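Local coordinates for putative Transcriptional Regulator (Rhodococcus sp., PDB 2IA2), which probably regulates transcription as an IclR-family protein, with a helix-turn-helix domain for DNA and a GAF-like C-terminal domain likely to sense a small effector, at residues P98-L103 with A225-S230; M212-R217 with P247-T252. All blocks are in the same frame, centred on the assembly; numbering follows the deposited sequence.

Contact 1: residues P98-L103 with A225-S230; sequences PHLEKL and AAVNIS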
loop_
_atom_site.group_PDB
_atom_site.type_symbol
_atom_site.label_atom_id
_atom_site.label_comp_id
_atom_site.label_asym_id
_atom_site.label_seq_id
_atom_site.Cartn_x
_atom_site.Cartn_y
_atom_site.Cartn_z
ATOM N N PRO A 98 -12.719 -4.690 -7.404
ATOM C CA PRO A 98 -14.021 -4.599 -6.742
ATOM C C PRO A 98 -14.828 -3.366 -7.204
ATOM O O PRO A 98 -16.048 -3.400 -7.205
ATOM C CB PRO A 98 -13.688 -4.513 -5.242
ATOM C CG PRO A 98 -12.218 -4.496 -5.116
ATOM C CD PRO A 98 -11.573 -4.650 -6.457
ATOM N N HIS A 99 -14.148 -2.327 -7.633
ATOM C CA HIS A 99 -14.806 -1.137 -8.077
ATOM C C HIS A 99 -15.393 -1.322 -9.463
ATOM O O HIS A 99 -16.452 -0.888 -9.713
ATOM C CB HIS A 99 -13.873 0.059 -8.029
ATOM C CG HIS A 99 -13.395 0.392 -6.657
ATOM N ND1 HIS A 99 -14.220 0.863 -5.676
ATOM C CD2 HIS A 99 -12.179 0.294 -6.101
ATOM C CE1 HIS A 99 -13.534 1.048 -4.574
ATOM N NE2 HIS A 99 -12.288 0.711 -4.809
ATOM N N LEU A 100 -14.694 -2.026 -10.322
ATOM C CA LEU A 100 -15.261 -2.431 -11.630
ATOM C C LEU A 100 -16.451 -3.318 -11.454
ATOM O O LEU A 100 -17.433 -3.189 -12.197
ATOM C CB LEU A 100 -14.229 -3.160 -12.493
ATOM C CG LEU A 100 -13.029 -2.291 -12.884
ATOM C CD1 LEU A 100 -12.146 -3.089 -13.887
ATOM C CD2 LEU A 100 -13.421 -0.895 -13.405
ATOM N N GLU A 101 -16.376 -4.234 -10.475
ATOM C CA GLU A 101 -17.477 -5.169 -10.276
ATOM C C GLU A 101 -18.720 -4.411 -9.872
ATOM O O GLU A 101 -19.780 -4.681 -10.417
ATOM C CB GLU A 101 -17.197 -6.242 -9.230
ATOM C CG GLU A 101 -16.153 -7.268 -9.622
ATOM C CD GLU A 101 -16.623 -8.270 -10.702
ATOM O OE1 GLU A 101 -17.859 -8.474 -10.967
ATOM O OE2 GLU A 101 -15.699 -8.865 -11.300
ATOM N N LYS A 102 -18.598 -3.456 -8.948
ATOM C CA LYS A 102 -19.736 -2.613 -8.535
ATOM C C LYS A 102 -20.274 -1.791 -9.693
ATOM O O LYS A 102 -21.477 -1.733 -9.881
ATOM C CB LYS A 102 -19.411 -1.715 -7.320
ATOM C CG LYS A 102 -19.030 -2.542 -6.061
ATOM C CD LYS A 102 -18.529 -1.745 -4.799
ATOM C CE LYS A 102 -17.543 -2.603 -3.881
ATOM N NZ LYS A 102 -16.018 -2.138 -3.821
ATOM N N LEU A 103 -19.396 -1.174 -10.476
ATOM C CA LEU A 103 -19.814 -0.338 -11.591
ATOM C C LEU A 103 -20.594 -1.193 -12.606
ATOM O O LEU A 103 -21.720 -0.902 -12.937
ATOM C CB LEU A 103 -18.591 0.329 -12.266
ATOM C CG LEU A 103 -18.921 1.192 -13.500
ATOM C CD1 LEU A 103 -20.009 2.303 -13.154
ATOM C CD2 LEU A 103 -17.683 1.820 -14.165
ATOM N N ALA A 225 -3.660 5.621 -14.927
ATOM C CA ALA A 225 -4.460 4.569 -15.564
ATOM C C ALA A 225 -5.724 5.229 -16.090
ATOM O O ALA A 225 -5.935 6.410 -15.819
ATOM C CB ALA A 225 -4.805 3.451 -14.523
ATOM N N ALA A 226 -6.546 4.499 -16.842
ATOM C CA ALA A 226 -7.864 4.999 -17.189
ATOM C C ALA A 226 -8.903 3.913 -16.906
ATOM O O ALA A 226 -8.590 2.742 -17.004
ATOM C CB ALA A 226 -7.901 5.366 -18.633
ATOM N N VAL A 227 -10.138 4.295 -16.613
ATOM C CA VAL A 227 -11.224 3.327 -16.425
ATOM C C VAL A 227 -12.290 3.653 -17.493
ATOM O O VAL A 227 -12.474 4.798 -17.801
ATOM C CB VAL A 227 -11.791 3.420 -14.966
ATOM C CG1 VAL A 227 -12.147 4.893 -14.583
ATOM C CG2 VAL A 227 -12.979 2.474 -14.761
ATOM N N ASN A 228 -12.950 2.646 -18.064
ATOM C CA ASN A 228 -13.981 2.885 -19.053
ATOM C C ASN A 228 -15.257 2.123 -18.790
ATOM O O ASN A 228 -15.313 1.265 -17.900
ATOM C CB ASN A 228 -13.452 2.653 -20.506
ATOM C CG ASN A 228 -13.639 1.231 -21.019
ATOM O OD1 ASN A 228 -14.057 0.343 -20.278
ATOM N ND2 ASN A 228 -13.330 1.004 -22.317
ATOM N N ILE A 229 -16.294 2.501 -19.540
ATOM C CA ILE A 229 -17.462 1.668 -19.798
ATOM C C ILE A 229 -17.473 1.539 -21.324
ATOM O O ILE A 229 -17.247 2.511 -22.008
ATOM C CB ILE A 229 -18.772 2.361 -19.366
ATOM C CG1 ILE A 229 -18.812 2.552 -17.841
ATOM C CG2 ILE A 229 -19.996 1.559 -19.854
ATOM C CD1 ILE A 229 -19.855 3.553 -17.360
ATOM N N SER A 230 -17.720 0.345 -21.855
ATOM C CA SER A 230 -17.805 0.178 -23.298
ATOM C C SER A 230 -19.168 -0.415 -23.630
ATOM O O SER A 230 -19.662 -1.310 -22.918
ATOM C CB SER A 230 -16.679 -0.756 -23.794
ATOM O OG SER A 230 -16.533 -0.686 -25.217
#
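L100 and L103, one helical turn apart, reach from helix 92-107 down to V227 and I229 on strand 223-232, and the contact is made by apolar side chains. CD2 of L100 lies 3.7 Å from CG2 of V227, methyl against methyl, the two side chains passing alongside, each heading the opposite way. V227 turns CG2 into this meeting by holding it anti to the backbone N, which leaves CG1 in the cramped site between N and the carbonyl carbon (chi1 51°). Further along both elements CD2 of L103 comes to 3.9 Å from CG1 of I229, the inner branch carbon rather than its terminal methyl, and edges up to the carbonyl O of N228. The first side-chain bond of L103 is directed toward the strand, with CG anti to its backbone N (chi1 178°), whereas L100 leaves the helix at an angle and bends its end inward.

This is helix-on-sheet packing in the GAF-like C-terminal domain of an IclR-family regulator: the helix runs roughly along the strand (crossing angle -24°), with the axes 10.7 Å apart. V227 and I229 alternate with A226 and N228, whose side chains lie against helix 149-156 on the other face of the antiparallel sheet. L100 also touches V113 of strand 110-117, and L103 touches S248 and T252 of helix 246-264.

Polar links lie around these leucine contacts. Backbone bonds tie V227 to A214 and I229 to M212 on one side of the strand, and N228 to S112 on the other. At the flank of the helix, NE2 of H99 is hydrogen-bonded to OD2 of D259, joining helix 92-107 to helix 246-264. OG of S230 pairs with OG of S211 on the adjacent strand.

Contact 2: residues M212-R217 with P247-T252; sequences MAAPIR and PSLRVT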
loop_
_atom_site.group_PDB
_atom_site.type_symbol
_atom_site.label_atom_id
_atom_site.label_comp_id
_atom_site.label_asym_id
_atom_site.label_seq_id
_atom_site.Cartn_x
_atom_site.Cartn_y
_atom_site.Cartn_z
HETATM N N MSE A 212 -16.538 5.174 -23.124
HETATM C CA MSE A 212 -16.253 6.418 -22.397
HETATM C C MSE A 212 -15.281 6.142 -21.263
HETATM O O MSE A 212 -15.367 5.088 -20.652
HETATM C CB MSE A 212 -17.533 7.041 -21.861
HETATM C CG MSE A 212 -18.308 6.189 -20.867
HETATM SE SE MSE A 212 -20.215 5.854 -21.499
HETATM C CE MSE A 212 -19.839 4.794 -23.249
ATOM N N ALA A 213 -14.357 7.051 -21.014
ATOM C CA ALA A 213 -13.279 6.790 -20.064
ATOM C C ALA A 213 -12.958 8.007 -19.219
ATOM O O ALA A 213 -13.225 9.145 -19.615
ATOM C CB ALA A 213 -12.010 6.300 -20.791
ATOM N N ALA A 214 -12.349 7.767 -18.069
ATOM C CA ALA A 214 -11.999 8.820 -17.145
ATOM C C ALA A 214 -10.599 8.465 -16.598
ATOM O O ALA A 214 -10.217 7.281 -16.560
ATOM C CB ALA A 214 -12.988 8.847 -16.032
ATOM N N PRO A 215 -9.810 9.483 -16.240
ATOM C CA PRO A 215 -8.508 9.238 -15.622
ATOM C C PRO A 215 -8.546 8.667 -14.216
ATOM O O PRO A 215 -9.442 8.970 -13.391
ATOM C CB PRO A 215 -7.874 10.629 -15.608
ATOM C CG PRO A 215 -9.112 11.601 -15.543
ATOM C CD PRO A 215 -10.052 10.934 -16.489
ATOM N N ILE A 216 -7.554 7.836 -13.950
ATOM C CA ILE A 216 -7.239 7.483 -12.601
ATOM C C ILE A 216 -5.865 8.120 -12.301
ATOM O O ILE A 216 -4.859 7.816 -12.976
ATOM C CB ILE A 216 -7.139 5.980 -12.453
ATOM C CG1 ILE A 216 -8.531 5.343 -12.598
ATOM C CG2 ILE A 216 -6.499 5.653 -11.064
ATOM C CD1 ILE A 216 -8.406 3.870 -12.910
ATOM N N ARG A 217 -5.836 8.987 -11.302
ATOM C CA ARG A 217 -4.605 9.718 -10.947
ATOM C C ARG A 217 -3.927 9.150 -9.738
ATOM O O ARG A 217 -4.593 8.606 -8.848
ATOM C CB ARG A 217 -4.903 11.223 -10.737
ATOM C CG ARG A 217 -5.538 11.798 -11.943
ATOM C CD ARG A 217 -5.834 13.230 -11.741
ATOM N NE ARG A 217 -5.759 13.875 -13.058
ATOM C CZ ARG A 217 -6.811 14.294 -13.736
ATOM N NH1 ARG A 217 -8.027 14.147 -13.207
ATOM N NH2 ARG A 217 -6.643 14.882 -14.927
ATOM N N PRO A 247 -21.883 9.688 -15.152
ATOM C CA PRO A 247 -21.827 10.034 -13.706
ATOM C C PRO A 247 -21.258 8.925 -12.828
ATOM O O PRO A 247 -20.457 9.191 -11.946
ATOM C CB PRO A 247 -23.310 10.284 -13.350
ATOM C CG PRO A 247 -23.893 10.803 -14.676
ATOM C CD PRO A 247 -23.247 9.908 -15.703
ATOM N N SER A 248 -21.678 7.691 -13.070
ATOM C CA SER A 248 -21.167 6.552 -12.309
ATOM C C SER A 248 -19.712 6.290 -12.620
ATOM O O SER A 248 -18.950 6.016 -11.729
ATOM C CB SER A 248 -22.013 5.301 -12.607
ATOM O OG SER A 248 -23.314 5.535 -12.154
ATOM N N LEU A 249 -19.343 6.369 -13.902
ATOM C CA LEU A 249 -17.941 6.214 -14.320
ATOM C C LEU A 249 -17.018 7.205 -13.551
ATOM O O LEU A 249 -15.960 6.827 -13.050
ATOM C CB LEU A 249 -17.849 6.384 -15.843
ATOM C CG LEU A 249 -16.402 6.372 -16.386
ATOM C CD1 LEU A 249 -15.757 5.045 -16.140
ATOM C CD2 LEU A 249 -16.374 6.696 -17.843
ATOM N N ARG A 250 -17.447 8.467 -13.403
ATOM C CA ARG A 250 -16.667 9.462 -12.656
ATOM C C ARG A 250 -16.457 9.081 -11.211
ATOM O O ARG A 250 -15.347 9.233 -10.652
ATOM C CB ARG A 250 -17.310 10.864 -12.750
ATOM C CG ARG A 250 -16.983 11.603 -14.028
ATOM C CD ARG A 250 -17.631 13.015 -13.954
ATOM N NE ARG A 250 -17.696 13.713 -15.240
ATOM C CZ ARG A 250 -16.699 14.461 -15.719
ATOM N NH1 ARG A 250 -15.553 14.595 -15.033
ATOM N NH2 ARG A 250 -16.828 15.055 -16.901
ATOM N N VAL A 251 -17.521 8.577 -10.588
ATOM C CA VAL A 251 -17.457 8.180 -9.184
ATOM C C VAL A 251 -16.549 6.953 -9.013
ATOM O O VAL A 251 -15.797 6.877 -8.063
ATOM C CB VAL A 251 -18.869 7.977 -8.583
ATOM C CG1 VAL A 251 -18.775 7.441 -7.169
ATOM C CG2 VAL A 251 -19.653 9.350 -8.534
ATOM N N THR A 252 -16.590 6.017 -9.957
ATOM C CA THR A 252 -15.752 4.836 -9.892
ATOM C C THR A 252 -14.294 5.236 -10.000
ATOM O O THR A 252 -13.486 4.754 -9.249
ATOM C CB THR A 252 -16.157 3.846 -11.033
ATOM O OG1 THR A 252 -17.482 3.408 -10.769
ATOM C CG2 THR A 252 -15.238 2.622 -11.079
#
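L249 of helix 246-264 lies over strand 209-217, and its CD2 methyl does most of the touching. That methyl sits 3.6 Å from CG of M212, present as selenomethionine, and 3.4 Å from the carbonyl O of the same residue, so it meets side chain and backbone together. It also lies 3.8 Å from N of A213, above the peptide that follows M212. A second, looser touch is made by CB of A214, 4.2 Å from CG of L249. The leucine reaches down because CG stands anti to the backbone N (chi1 175°). M212 starts toward the helix, but bends at chi2 and chi3 carry its selenium away, leaving CG as the point of contact.

Consistent with the small side chain of A214, the axes approach to 8.3 Å and run nearly parallel (crossing angle -19°), with the CA atoms of A214 and R250 6.5 Å apart. Helix 246-264 belongs to the helical layer on one face of the antiparallel sheet of the GAF-like domain, the sheet that includes strand 209-217; A213 faces the other way, onto S149, M150 and V153 of helix 149-156.

Beyond the first shell, L249 also touches V227 and I229 on the neighbouring strand. The helix is tied down at several points: OG of S248 is hydrogen-bonded to NZ of K106, NH2 of R250 to the carbonyl of D196, and, farther along, OE2 of E257 to the backbone N of R217.

The centres of contacts 1 and 2 are about 8 Å apart; both use neighbouring strands of one sheet in the GAF-like C-terminal domain. Along the chain the segments alternate: 98-103, 212-217, 225-230, 247-252. The two strands are consecutive in sequence and antiparallel neighbours, probably joined by a hydrogen bond from N of I216 to O of A225 (2.9 Å), among others. The two helices, distant in sequence, lie side by side on the same face of the sheet. One face is thus covered by two helices far apart in sequence, and the sheet of this domain, which probably senses an effector, lies between them and helix 149-156.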